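Local coordinates for protein flavodoxin (Fusobacterium nucleatum, PDB 6OHK) that binds flavin mononucleotide and probably donates electrons to a number of redox enzymes, at residues G20-D23 with E24-F28; M69-L72 with K73-E76; I78-T81 with G82-V85. The protein carries 1 engineered substitution. One frame throughout, in Å; residues are numbered along the deposited sequence.

Interaction 1. Residues G20-D23 with E24-F28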
# COMPACT_ATOMS: atom_id res chain seq x y z
N GLY A 20 -6.12 11.76 2.04
CA GLY A 20 -5.05 12.72 2.03
C GLY A 20 -3.74 12.10 1.62
O GLY A 20 -2.95 12.73 0.92
N ILE A 21 -3.47 10.88 2.08
CA ILE A 21 -2.26 10.17 1.68
C ILE A 21 -2.26 9.93 0.18
O ILE A 21 -1.24 10.11 -0.49
CB ILE A 21 -2.13 8.85 2.47
CG1 ILE A 21 -1.75 9.06 3.93
CG2 ILE A 21 -1.20 7.87 1.79
CD1 ILE A 21 -0.98 10.24 4.29
N VAL A 22 -3.39 9.52 -0.38
CA VAL A 22 -3.48 9.31 -1.81
C VAL A 22 -3.22 10.61 -2.55
O VAL A 22 -2.54 10.62 -3.57
CB VAL A 22 -4.82 8.67 -2.16
CG1 VAL A 22 -5.10 8.70 -3.68
CG2 VAL A 22 -4.87 7.26 -1.61
N ASP A 23 -3.75 11.73 -2.05
CA ASP A 23 -3.47 13.02 -2.68
C ASP A 23 -1.98 13.33 -2.67
O ASP A 23 -1.45 13.88 -3.66
CB ASP A 23 -4.23 14.13 -1.95
CG ASP A 23 -5.71 14.13 -2.24
OD1 ASP A 23 -6.13 13.54 -3.27
OD2 ASP A 23 -6.46 14.74 -1.45
N GLU A 24 -1.27 12.99 -1.61
CA GLU A 24 0.17 13.19 -1.57
C GLU A 24 0.88 12.30 -2.58
O GLU A 24 1.80 12.75 -3.28
CB GLU A 24 0.70 12.97 -0.15
CG GLU A 24 0.12 13.99 0.81
CD GLU A 24 0.63 13.91 2.24
OE1 GLU A 24 1.75 14.39 2.48
OE2 GLU A 24 -0.10 13.40 3.12
N ILE A 25 0.49 11.03 -2.66
CA ILE A 25 1.06 10.12 -3.65
C ILE A 25 0.85 10.68 -5.06
O ILE A 25 1.78 10.72 -5.87
CB ILE A 25 0.43 8.72 -3.51
CG1 ILE A 25 0.90 8.06 -2.21
CG2 ILE A 25 0.75 7.86 -4.73
CD1 ILE A 25 0.10 6.81 -1.84
N GLU A 26 -0.37 11.11 -5.35
CA GLU A 26 -0.67 11.64 -6.67
C GLU A 26 0.19 12.85 -6.98
O GLU A 26 0.65 13.02 -8.12
CB GLU A 26 -2.15 12.01 -6.77
CG GLU A 26 -3.07 10.81 -6.79
CD GLU A 26 -4.52 11.20 -6.95
OE1 GLU A 26 -4.82 12.42 -6.98
OE2 GLU A 26 -5.38 10.30 -7.05
N PHE A 27 0.42 13.71 -5.99
CA PHE A 27 1.27 14.87 -6.23
C PHE A 27 2.68 14.45 -6.57
O PHE A 27 3.30 15.01 -7.49
CB PHE A 27 1.24 15.80 -5.02
CG PHE A 27 2.11 17.00 -5.22
CD1 PHE A 27 1.63 18.09 -5.87
CD2 PHE A 27 3.41 16.99 -4.81
CE1 PHE A 27 2.48 19.20 -6.10
CE2 PHE A 27 4.25 18.07 -5.05
CZ PHE A 27 3.77 19.15 -5.70
N PHE A 28 3.25 13.48 -5.86
CA PHE A 28 4.59 13.02 -6.21
C PHE A 28 4.63 12.35 -7.57
O PHE A 28 5.71 12.35 -8.20
CB PHE A 28 5.13 12.08 -5.14
CG PHE A 28 5.52 12.76 -3.88
CD1 PHE A 28 6.59 13.65 -3.87
CD2 PHE A 28 4.85 12.50 -2.69
CE1 PHE A 28 6.96 14.28 -2.69
CE2 PHE A 28 5.22 13.13 -1.52
CZ PHE A 28 6.27 14.01 -1.51
O HOH W 1 -5.43 14.72 -5.65

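Interaction 2. Residues M69-L72 with K73-E76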
# COMPACT_ATOMS: atom_id res chain seq x y z
N MET A 69 -11.12 -6.23 2.56
CA MET A 69 -11.35 -7.57 3.09
C MET A 69 -12.47 -8.27 2.32
O MET A 69 -12.37 -9.46 2.02
CB MET A 69 -11.68 -7.51 4.58
CG MET A 69 -10.58 -6.90 5.44
SD MET A 69 -8.97 -7.76 5.34
CE MET A 69 -9.35 -9.30 6.13
N ASN A 70 -13.51 -7.53 1.96
CA ASN A 70 -14.63 -8.14 1.26
C ASN A 70 -14.26 -8.55 -0.15
O ASN A 70 -14.99 -9.35 -0.77
CB ASN A 70 -15.79 -7.15 1.20
CG ASN A 70 -16.46 -6.97 2.53
OD1 ASN A 70 -16.31 -7.77 3.43
ND2 ASN A 70 -17.17 -5.86 2.67
N ASN A 71 -13.17 -8.01 -0.69
CA ASN A 71 -12.73 -8.26 -2.06
C ASN A 71 -11.53 -9.16 -2.14
O ASN A 71 -10.96 -9.29 -3.22
CB ASN A 71 -12.47 -6.93 -2.76
CG ASN A 71 -13.73 -6.32 -3.25
OD1 ASN A 71 -14.36 -6.91 -4.13
ND2 ASN A 71 -14.09 -5.16 -2.76
N LEU A 72 -11.11 -9.79 -1.05
CA LEU A 72 -9.88 -10.57 -1.12
C LEU A 72 -10.01 -11.79 -2.02
O LEU A 72 -9.03 -12.18 -2.65
CB LEU A 72 -9.42 -11.03 0.26
CG LEU A 72 -8.98 -9.91 1.23
CD1 LEU A 72 -8.47 -10.57 2.49
CD2 LEU A 72 -7.94 -9.01 0.64
N LYS A 73 -11.20 -12.42 -2.08
CA LYS A 73 -11.35 -13.56 -2.98
C LYS A 73 -11.29 -13.11 -4.44
O LYS A 73 -10.66 -13.76 -5.27
CB LYS A 73 -12.65 -14.32 -2.67
CG LYS A 73 -12.82 -15.60 -3.48
CD LYS A 73 -13.26 -16.77 -2.63
CE LYS A 73 -13.29 -18.07 -3.44
NZ LYS A 73 -11.95 -18.65 -3.71
N LYS A 74 -11.92 -11.98 -4.75
CA LYS A 74 -11.83 -11.45 -6.10
C LYS A 74 -10.40 -11.06 -6.44
O LYS A 74 -9.94 -11.26 -7.57
CB LYS A 74 -12.74 -10.25 -6.25
CG LYS A 74 -14.21 -10.66 -6.27
CD LYS A 74 -15.17 -9.50 -6.47
CE LYS A 74 -16.62 -9.98 -6.46
NZ LYS A 74 -16.96 -10.78 -5.25
N LEU A 75 -9.68 -10.49 -5.47
CA LEU A 75 -8.29 -10.10 -5.69
C LEU A 75 -7.44 -11.32 -6.01
O LEU A 75 -6.60 -11.28 -6.92
CB LEU A 75 -7.78 -9.36 -4.44
CG LEU A 75 -6.44 -8.66 -4.56
CD1 LEU A 75 -6.61 -7.42 -5.44
CD2 LEU A 75 -5.96 -8.28 -3.17
N GLU A 76 -7.68 -12.43 -5.32
CA GLU A 76 -6.90 -13.63 -5.53
C GLU A 76 -7.22 -14.33 -6.84
O GLU A 76 -6.42 -15.16 -7.28
CB GLU A 76 -7.07 -14.58 -4.34
CG GLU A 76 -6.12 -15.77 -4.39
CD GLU A 76 -6.08 -16.55 -3.09
OE1 GLU A 76 -6.62 -16.08 -2.07
OE2 GLU A 76 -5.49 -17.66 -3.11
O HOH W 2 -13.97 -11.20 -2.74
O HOH W 3 -8.07 -14.47 -0.89

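Interaction 3. Residues I78-T81 with G82-V85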
# COMPACT_ATOMS: atom_id res chain seq x y z
N ILE A 78 -7.11 -12.68 -9.63
CA ILE A 78 -6.29 -11.96 -10.59
C ILE A 78 -4.93 -12.62 -10.70
O ILE A 78 -4.33 -13.02 -9.69
CB ILE A 78 -6.17 -10.50 -10.14
CG1 ILE A 78 -7.55 -9.85 -10.15
CG2 ILE A 78 -5.18 -9.71 -11.02
CD1 ILE A 78 -7.58 -8.43 -9.60
N ASP A 79 -4.41 -12.70 -11.92
CA ASP A 79 -3.06 -13.16 -12.16
C ASP A 79 -2.13 -11.96 -12.02
O ASP A 79 -2.21 -11.03 -12.83
CB ASP A 79 -2.95 -13.75 -13.56
CG ASP A 79 -1.63 -14.41 -13.80
OD1 ASP A 79 -0.76 -14.39 -12.93
OD2 ASP A 79 -1.45 -14.98 -14.91
N PHE A 80 -1.29 -11.96 -11.00
CA PHE A 80 -0.36 -10.86 -10.76
C PHE A 80 1.00 -11.05 -11.43
O PHE A 80 1.90 -10.23 -11.25
CB PHE A 80 -0.17 -10.61 -9.25
CG PHE A 80 -1.29 -9.86 -8.61
CD1 PHE A 80 -2.46 -10.51 -8.23
CD2 PHE A 80 -1.19 -8.49 -8.37
CE1 PHE A 80 -3.50 -9.80 -7.62
CE2 PHE A 80 -2.23 -7.79 -7.80
CZ PHE A 80 -3.37 -8.44 -7.41
N THR A 81 1.15 -12.10 -12.25
CA THR A 81 2.41 -12.32 -12.98
C THR A 81 2.76 -11.07 -13.76
O THR A 81 1.92 -10.51 -14.45
CB THR A 81 2.26 -13.50 -13.93
OG1 THR A 81 1.93 -14.66 -13.16
CG2 THR A 81 3.57 -13.75 -14.68
N GLY A 82 4.00 -10.62 -13.63
CA GLY A 82 4.45 -9.45 -14.36
C GLY A 82 4.08 -8.12 -13.73
O GLY A 82 4.57 -7.09 -14.20
N LYS A 83 3.26 -8.11 -12.69
CA LYS A 83 2.88 -6.88 -12.02
C LYS A 83 3.87 -6.53 -10.94
O LYS A 83 4.48 -7.40 -10.31
CB LYS A 83 1.47 -6.96 -11.46
CG LYS A 83 0.41 -7.28 -12.51
CD LYS A 83 -0.98 -7.03 -11.91
CE LYS A 83 -2.12 -7.52 -12.81
NZ LYS A 83 -2.09 -6.88 -14.15
N VAL A 84 4.02 -5.23 -10.72
CA VAL A 84 4.92 -4.66 -9.74
C VAL A 84 4.07 -3.82 -8.80
O VAL A 84 3.38 -2.90 -9.25
CB VAL A 84 5.98 -3.80 -10.43
CG1 VAL A 84 6.94 -3.24 -9.40
CG2 VAL A 84 6.73 -4.62 -11.48
N VAL A 85 4.09 -4.15 -7.51
CA VAL A 85 3.13 -3.61 -6.56
C VAL A 85 3.84 -3.00 -5.37
O VAL A 85 4.69 -3.66 -4.74
CB VAL A 85 2.21 -4.73 -6.08
CG1 VAL A 85 1.13 -4.21 -5.17
CG2 VAL A 85 1.62 -5.49 -7.25
O HOH W 4 -4.01 -9.54 -14.66
O HOH W 5 -0.15 -8.39 -15.84

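Interaction 1. Residues G20-D23 with E24-F28
Two acidic side chains one helical turn apart, Asp23 and Glu26, start out alike: each sets CG anti to its own carbonyl carbon, with chi1 -73° and -70°, which sends both carboxylates to one flank of helix 17-28. The two carboxylate planes stand 57° apart, and Asp23 OD1 stops 4.1 Å from Glu26 OE1. A water donates to both oxygens, bridging the gap. The other oxygen, Glu26 OE2, passes 3.7 Å from Val22 CG1 and is hydrogen-bonded to the hydroxyl of Thr36 on strand 34-38. On the face turned to the sheet and to helix 154-166, Ile21 CG2 meets Ile25 CD1 at 4.0 Å, while Ile21 CD1 lies against the carboxylate of Glu24. Beneath these side chains run the i to i+4 bonds of the helix, such as Ile25 N to Ile21 O at 2.9 Å. The helix is the crossover of the beta-alpha-beta unit that joins strands 7-11 and 34-38 in the flavodoxin fold. Two like charges so near would be expected to repel; a shared water that donates a hydrogen bond to each, with Thr36 holding the far oxygen of Glu26, probably makes their proximity tolerable.

Interaction 2. Residues M69-L72 with K73-E76
Asn71 and Leu72, at the start of helix 72-77, meet the next turn of chain first through backbone bonds. Leu75 N donates to Asn71 O at 2.9 Å, and Glu76 N donates to Leu72 O at 3.0 Å.

Water extends this polar framework on the outer side. One molecule accepts from Lys74 N and donates to Asn70 O, tying the incoming loop to the first turn. Another donates to Glu76 OE1 at 2.5 Å, a notably short distance, and, weakly, to Leu72 O, so that this carbonyl is approached by both an amide and a water. The other carboxylate oxygen of Glu76 forms a salt bridge with Lys113.

These bonds belong to the junction between two short consecutive helices, 66-69 and 72-77, joined by a type I turn: the turn runs from Met69 to Leu72, is closed by a weak bond, and the second helix follows at once. Asn71 occupies the N-cap position, yet its side chain makes no capping bond. Instead its ND2 turns back to hydrogen-bond Ala67 O in the preceding helix, linking the two short helices through one amide.

The side chains add contacts of a different kind. Asn71 OD1 lies 3.6 Å from Lys74 CD, the lysine chain running extended from CB to CE before bending at its last torsion. Leu75 CB packs 3.4 Å from Asn71 O. The leucines approach more loosely, with Leu72 CD2 at 4.4 Å from Leu75 CD2; both also pack against helix 103-113, Leu72 on Tyr106 and Ile110, Leu75 on Leu107.

Interaction 3. Residues I78-T81 with G82-V85
A type II beta turn from Phe80 to Lys83 brings the chain round into strand 84-90, and its closing bond runs from Lys83 N to Phe80 O at 2.9 Å. The donor stands above the carbonyl plane, 39° out of it. Gly82 occupies the third position with a positive phi of 82°, where a CB would be jammed against Thr81 O. Upstream, Asp79 OD1 accepts from Thr81 N at 3.1 Å, which makes an Asx turn, and from Thr81 OG1 at 2.7 Å. The amide comes from above the carboxylate plane, whereas the hydroxyl meets the syn side close to that plane; two donors thus grip one oxygen.

The Lys83 side chain folds back across the turn, extended as far as CE, then bent at chi4 (-58°). Its CD passes 3.8 Å from Phe80 CD2, obliquely to the ring and nearly at right angles to the phenylalanine side chain, while CE comes 3.5 Å from Asp79 O. The ammonium group is held by the carbonyls of Phe49 and Glu47, and waters relay it to Thr81 O and, through a weak bond, to Asp79 O. From the other side of the ring plane, also obliquely, Val85 CG2 comes to 4.3 Å from Phe80 CD2, and both residues pack on Leu52 and Val111. Such a turn feeding a parallel strand from the preceding helix belongs to the alpha/beta crossovers of the flavodoxin fold.

How the interactions relate
The three contacts follow one another along the chain within a single flavodoxin domain. Interactions 2 and 3 are neighbours, with centres about 15 Å apart: Phe80 CE1 packs 3.5 Å from Leu75 O, so the aromatic side chain of the turn lies against the helix that leads into it. Interaction 1 sits about 25 Å from interaction 2, centre to centre, and on the opposite side of the chain's centre. It is also near the cofactor: the Ile21 side chain is about 7 Å from flavin mononucleotide, and Val22 lies beside Thr18, an FMN-binding residue. The side chain of Leu72 is about 11 Å from Gly62, another FMN-binding residue, while interaction 3 lies away from the cofactor site.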